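Local coordinates for protein tudor (PDB 3NTK) that recognises methylated arginines of Piwi proteins such as Aubergine through its extended Tudor domains and is required during oogenesis for the formation of primordial germ cells, at residues Phe64-Ile69 and Ala102-Tyr107; Glu79-Phe82 and Asn87-Val90; His110-Ala115 and Ala144-Gly149. All coordinates share one frame; numbering follows the deposited sequence.

Contact 1. Residues Phe64-Ile69 and Ala102-Tyr107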
loop_
_atom_site.group_PDB
_atom_site.type_symbol
_atom_site.label_atom_id
_atom_site.label_comp_id
_atom_site.label_asym_id
_atom_site.label_seq_id
_atom_site.Cartn_x
_atom_site.Cartn_y
_atom_site.Cartn_z
ATOM N N PHE A 64 10.059 3.656 -11.250
ATOM C CA PHE A 64 10.236 2.234 -10.950
ATOM C C PHE A 64 10.064 1.971 -9.450
ATOM O O PHE A 64 10.610 2.698 -8.614
ATOM C CB PHE A 64 11.614 1.738 -11.405
ATOM C CG PHE A 64 11.714 1.509 -12.887
ATOM C CD1 PHE A 64 12.096 2.538 -13.739
ATOM C CD2 PHE A 64 11.391 0.271 -13.435
ATOM C CE1 PHE A 64 12.154 2.342 -15.118
ATOM C CE2 PHE A 64 11.444 0.064 -14.814
ATOM C CZ PHE A 64 11.827 1.105 -15.655
ATOM N N TYR A 65 9.308 0.924 -9.122
ATOM C CA TYR A 65 9.035 0.540 -7.732
ATOM C C TYR A 65 9.196 -0.971 -7.542
ATOM O O TYR A 65 9.191 -1.737 -8.516
ATOM C CB TYR A 65 7.582 0.854 -7.359
ATOM C CG TYR A 65 7.141 2.289 -7.496
ATOM C CD1 TYR A 65 7.535 3.253 -6.568
ATOM C CD2 TYR A 65 6.295 2.676 -8.531
ATOM C CE1 TYR A 65 7.087 4.574 -6.666
ATOM C CE2 TYR A 65 5.843 3.994 -8.640
ATOM C CZ TYR A 65 6.241 4.933 -7.705
ATOM O OH TYR A 65 5.784 6.228 -7.808
ATOM N N ARG A 66 9.311 -1.400 -6.285
ATOM C CA ARG A 66 9.397 -2.833 -6.003
ATOM C C ARG A 66 8.004 -3.352 -6.332
ATOM O O ARG A 66 6.996 -2.714 -6.001
ATOM C CB ARG A 66 9.722 -3.103 -4.524
ATOM C CG ARG A 66 11.116 -2.645 -4.085
ATOM C CD ARG A 66 11.579 -3.385 -2.830
ATOM N NE ARG A 66 10.744 -3.079 -1.671
ATOM C CZ ARG A 66 10.844 -3.687 -0.493
ATOM N NH1 ARG A 66 11.747 -4.643 -0.306
ATOM N NH2 ARG A 66 10.039 -3.336 0.505
ATOM N N ALA A 67 7.933 -4.514 -6.969
ATOM C CA ALA A 67 6.646 -5.050 -7.356
ATOM C C ALA A 67 6.578 -6.572 -7.338
ATOM O O ALA A 67 7.590 -7.262 -7.496
ATOM C CB ALA A 67 6.287 -4.539 -8.750
ATOM N N GLN A 68 5.374 -7.083 -7.127
ATOM C CA GLN A 68 5.146 -8.516 -7.141
ATOM C C GLN A 68 4.160 -8.794 -8.263
ATOM O O GLN A 68 3.100 -8.168 -8.346
ATOM C CB GLN A 68 4.566 -9.015 -5.810
ATOM C CG GLN A 68 4.250 -10.505 -5.847
ATOM C CD GLN A 68 3.797 -11.059 -4.511
ATOM O OE1 GLN A 68 2.894 -10.517 -3.878
ATOM N NE2 GLN A 68 4.417 -12.153 -4.084
ATOM N N ILE A 69 4.515 -9.721 -9.139
ATOM C CA ILE A 69 3.646 -10.071 -10.250
ATOM C C ILE A 69 2.422 -10.831 -9.749
ATOM O O ILE A 69 2.543 -11.809 -9.008
ATOM C CB ILE A 69 4.406 -10.919 -11.277
ATOM C CG1 ILE A 69 5.575 -10.102 -11.838
ATOM C CG2 ILE A 69 3.457 -11.377 -12.385
ATOM C CD1 ILE A 69 6.415 -10.841 -12.864
ATOM N N ALA A 102 15.420 -6.827 -1.815
ATOM C CA ALA A 102 14.238 -7.671 -1.697
ATOM C C ALA A 102 14.057 -8.102 -0.241
ATOM O O ALA A 102 12.989 -8.591 0.144
ATOM C CB ALA A 102 14.375 -8.895 -2.583
ATOM N N LYS A 103 15.094 -7.907 0.570
ATOM C CA LYS A 103 15.040 -8.305 1.976
ATOM C C LYS A 103 14.068 -7.492 2.835
ATOM O O LYS A 103 13.359 -8.055 3.667
ATOM C CB LYS A 103 16.435 -8.245 2.612
ATOM C CG LYS A 103 17.436 -9.226 2.024
ATOM C CD LYS A 103 18.749 -9.196 2.792
ATOM C CE LYS A 103 19.799 -10.069 2.120
ATOM N NZ LYS A 103 19.329 -11.468 1.948
ATOM N N PRO A 104 14.041 -6.159 2.668
ATOM C CA PRO A 104 13.116 -5.367 3.483
ATOM C C PRO A 104 11.662 -5.741 3.250
ATOM O O PRO A 104 11.256 -6.065 2.130
ATOM C CB PRO A 104 13.417 -3.933 3.056
ATOM C CG PRO A 104 14.872 -3.996 2.701
ATOM C CD PRO A 104 14.955 -5.281 1.916
ATOM N N ALA A 105 10.874 -5.697 4.317
ATOM C CA ALA A 105 9.459 -6.025 4.216
ATOM C C ALA A 105 8.742 -4.946 3.414
ATOM O O ALA A 105 9.256 -3.839 3.261
ATOM C CB ALA A 105 8.851 -6.123 5.619
ATOM N N ARG A 106 7.560 -5.273 2.899
ATOM C CA ARG A 106 6.764 -4.308 2.143
ATOM C C ARG A 106 6.488 -3.101 3.037
ATOM O O ARG A 106 6.276 -3.253 4.253
ATOM C CB ARG A 106 5.443 -4.943 1.702
ATOM C CG ARG A 106 4.563 -5.453 2.841
ATOM C CD ARG A 106 3.267 -6.040 2.277
ATOM N NE ARG A 106 2.476 -5.006 1.616
ATOM C CZ ARG A 106 1.703 -5.202 0.555
ATOM N NH1 ARG A 106 1.604 -6.410 0.006
ATOM N NH2 ARG A 106 1.028 -4.183 0.041
ATOM N N TYR A 107 6.494 -1.906 2.449
ATOM C CA TYR A 107 6.269 -0.698 3.229
ATOM C C TYR A 107 4.853 -0.132 3.202
ATOM O O TYR A 107 4.601 0.942 3.745
ATOM C CB TYR A 107 7.301 0.372 2.864
ATOM C CG TYR A 107 8.685 0.000 3.344
ATOM C CD1 TYR A 107 8.917 -0.293 4.687
ATOM C CD2 TYR A 107 9.752 -0.100 2.454
ATOM C CE1 TYR A 107 10.178 -0.681 5.135
ATOM C CE2 TYR A 107 11.018 -0.487 2.892
ATOM C CZ TYR A 107 11.221 -0.776 4.234
ATOM O OH TYR A 107 12.466 -1.164 4.677
#
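Arg-66 reaches off the strand 63-72 and plugs its guanidinium into backbone carbonyls of the loop 102-107, so nearly everything in this contact hangs on one side chain. CG starts beside the backbone N, and a bend at chi3 (-65°) turns the far end so that its terminal nitrogens meet the carbonyls of Pro-104 and Ala-105. Arg-66 NH1 gives the straighter bond, to Pro-104 O at 2.9 Å with an angle of 158° at the hydrogen. Arg-66 NH2 donates to Ala-105 O, also at 2.9 Å, and makes a weak second bond to Pro-104 O at 3.4 Å. Both oxygens lie at the edge of the guanidinium, near its plane, which suits the donors; seen from the carbonyls the fit is less regular, because both nitrogens sit above the carbonyl planes and not on a lone pair. The donors have further partners: NH1 also bonds to Leu-101 O of the helix 99-102, while NH2 forms a salt bridge with Asp-84 OD1, the same oxygen that accepts the backbone N of Tyr-107. Carbon atoms fill in around the head. Pro-104 CB is 3.8 Å from Arg-66 NH1. Tyr-107 CD2 is 3.8 Å from Arg-66 NH2, which approaches the ring obliquely. Ala-105 O stands 3.6 Å above the centre of the Tyr-107 ring, over one face. Arg-106 directs its NE to Ser-108 O instead. Met-31 of the long helix 25-38 packs on both Arg-66 and Pro-104, placing the contact where that helix meets the Tudor barrel. Three peptide oxygens and the Asp-84 carboxylate limit rotation of the guanidinium and probably balance its charge, tying the exit from the barrel to its second strand through polar bonds more than buried surface.

Contact 2. Residues Glu79-Phe82 and Asn87-Val90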
loop_
_atom_site.group_PDB
_atom_site.type_symbol
_atom_site.label_atom_id
_atom_site.label_comp_id
_atom_site.label_asym_id
_atom_site.label_seq_id
_atom_site.Cartn_x
_atom_site.Cartn_y
_atom_site.Cartn_z
ATOM N N GLU A 79 0.160 -7.864 -14.544
ATOM C CA GLU A 79 -0.545 -7.046 -13.577
ATOM C C GLU A 79 0.347 -7.187 -12.349
ATOM O O GLU A 79 0.635 -8.302 -11.914
ATOM C CB GLU A 79 -1.932 -7.603 -13.260
ATOM C CG GLU A 79 -2.744 -6.672 -12.374
ATOM C CD GLU A 79 -3.881 -7.375 -11.657
ATOM O OE1 GLU A 79 -4.680 -8.061 -12.328
ATOM O OE2 GLU A 79 -3.977 -7.236 -10.419
ATOM N N VAL A 80 0.809 -6.071 -11.805
ATOM C CA VAL A 80 1.675 -6.133 -10.644
ATOM C C VAL A 80 1.094 -5.370 -9.469
ATOM O O VAL A 80 0.190 -4.551 -9.625
ATOM C CB VAL A 80 3.075 -5.551 -10.948
ATOM C CG1 VAL A 80 3.684 -6.267 -12.144
ATOM C CG2 VAL A 80 2.976 -4.050 -11.211
ATOM N N HIS A 81 1.622 -5.664 -8.292
ATOM C CA HIS A 81 1.215 -4.996 -7.071
ATOM C C HIS A 81 2.461 -4.321 -6.522
ATOM O O HIS A 81 3.465 -4.987 -6.250
ATOM C CB HIS A 81 0.692 -6.004 -6.050
ATOM C CG HIS A 81 0.242 -5.377 -4.769
ATOM N ND1 HIS A 81 1.022 -5.356 -3.634
ATOM C CD2 HIS A 81 -0.894 -4.708 -4.458
ATOM C CE1 HIS A 81 0.386 -4.703 -2.678
ATOM N NE2 HIS A 81 -0.780 -4.300 -3.152
ATOM N N PHE A 82 2.413 -2.999 -6.383
ATOM C CA PHE A 82 3.551 -2.258 -5.855
ATOM C C PHE A 82 3.493 -2.374 -4.337
ATOM O O PHE A 82 2.747 -1.666 -3.660
ATOM C CB PHE A 82 3.480 -0.811 -6.338
ATOM C CG PHE A 82 3.635 -0.683 -7.828
ATOM C CD1 PHE A 82 4.850 -0.989 -8.438
ATOM C CD2 PHE A 82 2.567 -0.290 -8.626
ATOM C CE1 PHE A 82 4.996 -0.904 -9.828
ATOM C CE2 PHE A 82 2.704 -0.204 -10.013
ATOM C CZ PHE A 82 3.922 -0.511 -10.613
ATOM N N ASN A 87 -0.791 -0.196 -4.533
ATOM C CA ASN A 87 -1.585 -0.102 -5.757
ATOM C C ASN A 87 -1.202 -1.144 -6.807
ATOM O O ASN A 87 -0.068 -1.619 -6.837
ATOM C CB ASN A 87 -1.485 1.305 -6.352
ATOM C CG ASN A 87 -0.099 1.616 -6.880
ATOM O OD1 ASN A 87 0.897 1.465 -6.172
ATOM N ND2 ASN A 87 -0.026 2.055 -8.131
ATOM N N ASN A 88 -2.156 -1.491 -7.669
ATOM C CA ASN A 88 -1.909 -2.453 -8.737
ATOM C C ASN A 88 -1.976 -1.753 -10.086
ATOM O O ASN A 88 -2.697 -0.770 -10.255
ATOM C CB ASN A 88 -2.947 -3.576 -8.699
ATOM C CG ASN A 88 -2.772 -4.486 -7.506
ATOM O OD1 ASN A 88 -2.640 -4.024 -6.380
ATOM N ND2 ASN A 88 -2.776 -5.789 -7.748
ATOM N N ALA A 89 -1.224 -2.269 -11.049
ATOM C CA ALA A 89 -1.207 -1.687 -12.381
ATOM C C ALA A 89 -0.637 -2.681 -13.373
ATOM O O ALA A 89 0.098 -3.594 -13.000
ATOM C CB ALA A 89 -0.371 -0.419 -12.381
ATOM N N VAL A 90 -0.999 -2.507 -14.638
ATOM C CA VAL A 90 -0.509 -3.371 -15.701
ATOM C C VAL A 90 0.698 -2.657 -16.287
ATOM O O VAL A 90 0.633 -1.462 -16.571
ATOM C CB VAL A 90 -1.567 -3.553 -16.811
ATOM C CG1 VAL A 90 -0.990 -4.388 -17.947
ATOM C CG2 VAL A 90 -2.813 -4.218 -16.239
#
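Asn-87 lays its amide beside the ring of Phe-82, the two planes only 26° apart. Its CG stands between the backbone N and the carbonyl carbon (chi1 68°), which brings Asn-87 OD1 to 3.4 Å from Phe-82 CB and Asn-87 ND2 to 3.5 Å from Phe-82 CD2. The backbone O of Asn-87 accepts from Phe-82 N at 2.9 Å. Next comes Asn-88, whose side chain goes to the other face, the one it shares with Glu-79 and His-81. Asn-88 ND2 donates to Glu-79 OE2 at 3.3 Å, using the lone pair that points away from the other carboxylate oxygen; the carboxylate and amide planes are 57° apart. His-81 is its partner in a non-hydrogen-bonded pair, and Asn-88 CA comes within 3.1 Å of Val-80 O in a CA-H...O contact. This is the antiparallel hairpin of the strands 78-82 and 87-95, the last two strands of the Tudor barrel. Phe-82, which meets the rings of Phe-58 and Tyr-65, belongs to an aromatic cluster consistent with the methylarginine cage of related extended Tudor domains; Asn-87 packs beside Phe-82 and Phe-58 at the side of that cluster. One step on, Ala-89 closes a hydrogen-bonded pair with Val-80: Ala-89 N reaches Val-80 O at 3.0 Å and Val-80 N returns to Ala-89 O at 2.8 Å. Its methyl group lies at the edge of the Phe-82 ring, Ala-89 CB being 3.9 Å from Phe-82 CE2, while Val-80 CG2 covers part of one face of that ring. Ala-89 O is also approached by the CA-H of Glu-79. Last in order, Val-90 faces Glu-79 across a non-hydrogen-bonded pair, its side chain leaning on Leu-73 and Lys-77 of the loop before the strand 78-82.

Contact 3. Residues His110-Ala115 and Ala144-Gly149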
loop_
_atom_site.group_PDB
_atom_site.type_symbol
_atom_site.label_atom_id
_atom_site.label_comp_id
_atom_site.label_asym_id
_atom_site.label_seq_id
_atom_site.Cartn_x
_atom_site.Cartn_y
_atom_site.Cartn_z
ATOM N N HIS A 110 -1.752 -3.802 4.197
ATOM C CA HIS A 110 -3.156 -4.004 3.918
ATOM C C HIS A 110 -3.883 -4.036 5.259
ATOM O O HIS A 110 -3.410 -4.658 6.224
ATOM C CB HIS A 110 -3.386 -5.320 3.168
ATOM C CG HIS A 110 -4.812 -5.532 2.766
ATOM N ND1 HIS A 110 -5.583 -6.558 3.270
ATOM C CD2 HIS A 110 -5.623 -4.819 1.946
ATOM C CE1 HIS A 110 -6.807 -6.467 2.779
ATOM N NE2 HIS A 110 -6.858 -5.422 1.973
ATOM N N CYS A 111 -5.031 -3.367 5.310
ATOM C CA CYS A 111 -5.849 -3.285 6.518
ATOM C C CYS A 111 -7.321 -3.468 6.208
ATOM O O CYS A 111 -7.762 -3.254 5.078
ATOM C CB CYS A 111 -5.731 -1.904 7.172
ATOM S SG CYS A 111 -4.106 -1.360 7.659
ATOM N N GLU A 112 -8.082 -3.849 7.230
ATOM C CA GLU A 112 -9.526 -3.973 7.104
ATOM C C GLU A 112 -10.083 -3.518 8.445
ATOM O O GLU A 112 -9.555 -3.867 9.498
ATOM C CB GLU A 112 -9.975 -5.404 6.771
ATOM C CG GLU A 112 -9.727 -6.476 7.809
ATOM C CD GLU A 112 -10.373 -7.805 7.414
ATOM O OE1 GLU A 112 -10.166 -8.243 6.260
ATOM O OE2 GLU A 112 -11.082 -8.420 8.246
ATOM N N LEU A 113 -11.136 -2.713 8.400
ATOM C CA LEU A 113 -11.723 -2.199 9.624
ATOM C C LEU A 113 -12.484 -3.221 10.438
ATOM O O LEU A 113 -13.104 -4.139 9.898
ATOM C CB LEU A 113 -12.687 -1.046 9.325
ATOM C CG LEU A 113 -12.133 0.330 8.960
ATOM C CD1 LEU A 113 -13.296 1.308 8.816
ATOM C CD2 LEU A 113 -11.172 0.798 10.035
ATOM N N ASP A 114 -12.413 -3.049 11.752
ATOM C CA ASP A 114 -13.163 -3.876 12.684
ATOM C C ASP A 114 -14.568 -3.383 12.330
ATOM O O ASP A 114 -14.896 -2.227 12.578
ATOM C CB ASP A 114 -12.798 -3.473 14.113
ATOM C CG ASP A 114 -13.750 -4.033 15.156
ATOM O OD1 ASP A 114 -14.815 -4.580 14.794
ATOM O OD2 ASP A 114 -13.424 -3.909 16.354
ATOM N N ALA A 115 -15.384 -4.250 11.742
ATOM C CA ALA A 115 -16.725 -3.866 11.312
ATOM C C ALA A 115 -17.653 -3.284 12.387
ATOM O O ALA A 115 -18.605 -2.572 12.068
ATOM C CB ALA A 115 -17.399 -5.061 10.623
ATOM N N ALA A 144 -5.140 -6.902 15.423
ATOM C CA ALA A 144 -4.558 -8.188 15.085
ATOM C C ALA A 144 -3.996 -8.204 13.674
ATOM O O ALA A 144 -4.295 -7.333 12.853
ATOM C CB ALA A 144 -5.606 -9.281 15.228
ATOM N N THR A 145 -3.166 -9.204 13.410
ATOM C CA THR A 145 -2.567 -9.388 12.099
ATOM C C THR A 145 -2.948 -10.803 11.676
ATOM O O THR A 145 -2.598 -11.771 12.350
ATOM C CB THR A 145 -1.037 -9.241 12.164
ATOM O OG1 THR A 145 -0.709 -7.900 12.547
ATOM C CG2 THR A 145 -0.408 -9.546 10.811
ATOM N N LYS A 146 -3.692 -10.908 10.578
ATOM C CA LYS A 146 -4.146 -12.197 10.064
ATOM C C LYS A 146 -3.018 -13.023 9.470
ATOM O O LYS A 146 -1.929 -12.515 9.218
ATOM C CB LYS A 146 -5.209 -11.997 8.983
ATOM C CG LYS A 146 -6.465 -11.285 9.438
ATOM C CD LYS A 146 -7.391 -11.110 8.250
ATOM C CE LYS A 146 -8.737 -10.552 8.646
ATOM N NZ LYS A 146 -9.616 -10.491 7.452
ATOM N N GLY A 147 -3.295 -14.304 9.240
ATOM C CA GLY A 147 -2.295 -15.181 8.660
ATOM C C GLY A 147 -1.853 -14.720 7.282
ATOM O O GLY A 147 -0.810 -15.140 6.785
ATOM N N THR A 148 -2.646 -13.851 6.663
ATOM C CA THR A 148 -2.333 -13.325 5.335
ATOM C C THR A 148 -1.486 -12.057 5.414
ATOM O O THR A 148 -1.016 -11.547 4.394
ATOM C CB THR A 148 -3.612 -12.982 4.560
ATOM O OG1 THR A 148 -4.374 -12.023 5.309
ATOM C CG2 THR A 148 -4.448 -14.228 4.332
ATOM N N GLY A 149 -1.305 -11.545 6.625
ATOM C CA GLY A 149 -0.516 -10.343 6.807
ATOM C C GLY A 149 -1.382 -9.112 6.997
ATOM O O GLY A 149 -0.894 -8.061 7.407
HETATM O O HOH W 1 -0.775 -5.492 6.746
#
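Glu-112 and Lys-146 meet at the surface, their side chains crossing at about a right angle. Going outwards along Glu-112 from CB, the chi1 of 65° sets CG between the backbone N and the carbonyl carbon, and the chain then runs extended, with Val-152 and Thr-150 beside it. At the tip Glu-112 OE1 forms a salt bridge with Lys-146 NZ at 2.6 Å, although the ammonium is modelled too close to the carboxylate and its exact place is doubtful. The same doubt covers the other approaches to the lysine end: Glu-112 CG is roughly 4.0 Å from Lys-146 NZ, and Glu-112 OE2 roughly 3.2 Å from Lys-146 CE.

These residues belong to the OB-fold-like half of the extended Tudor domain, where the strand 151-157 runs between the strands 109-113 and 137-145. Lys-146 comes from the loop that turns into this middle strand and leans on Val-152, so the ion pair spans the strand between. The loop is a type I turn from Lys-146 to Gly-149, closed by Gly-149 N bonding to Lys-146 O at 2.8 Å; the positive phi of Gly-149 (101°) favours glycine there. A second bridge is made by a water, which donates to His-110 O at 2.8 Å and to Gly-149 O at 2.7 Å, while the His-110 ring is held by Thr-150 and Ser-16.

Overall arrangement
Both strands of contact 2 fall between the two segments of contact 1 in sequence, and both contacts belong to the four-stranded Tudor barrel; their centres are about 11 Å apart, and they touch where the strands 63-72 and 78-82 lie side by side. Contact 3 comes after them, its centre about 20 Å from that of contact 1 and 21 Å from that of contact 2, in the mixed sheet of the OB-fold-like half. The chain leaves the barrel through 102-107 and soon enters the strand 109-113, so contact 1 stands at the passage between the halves. Contacts 1 and 2 both supply rings (Tyr-65, Phe-82) to the probable methylarginine-binding cluster, whereas contact 3 holds an outer loop.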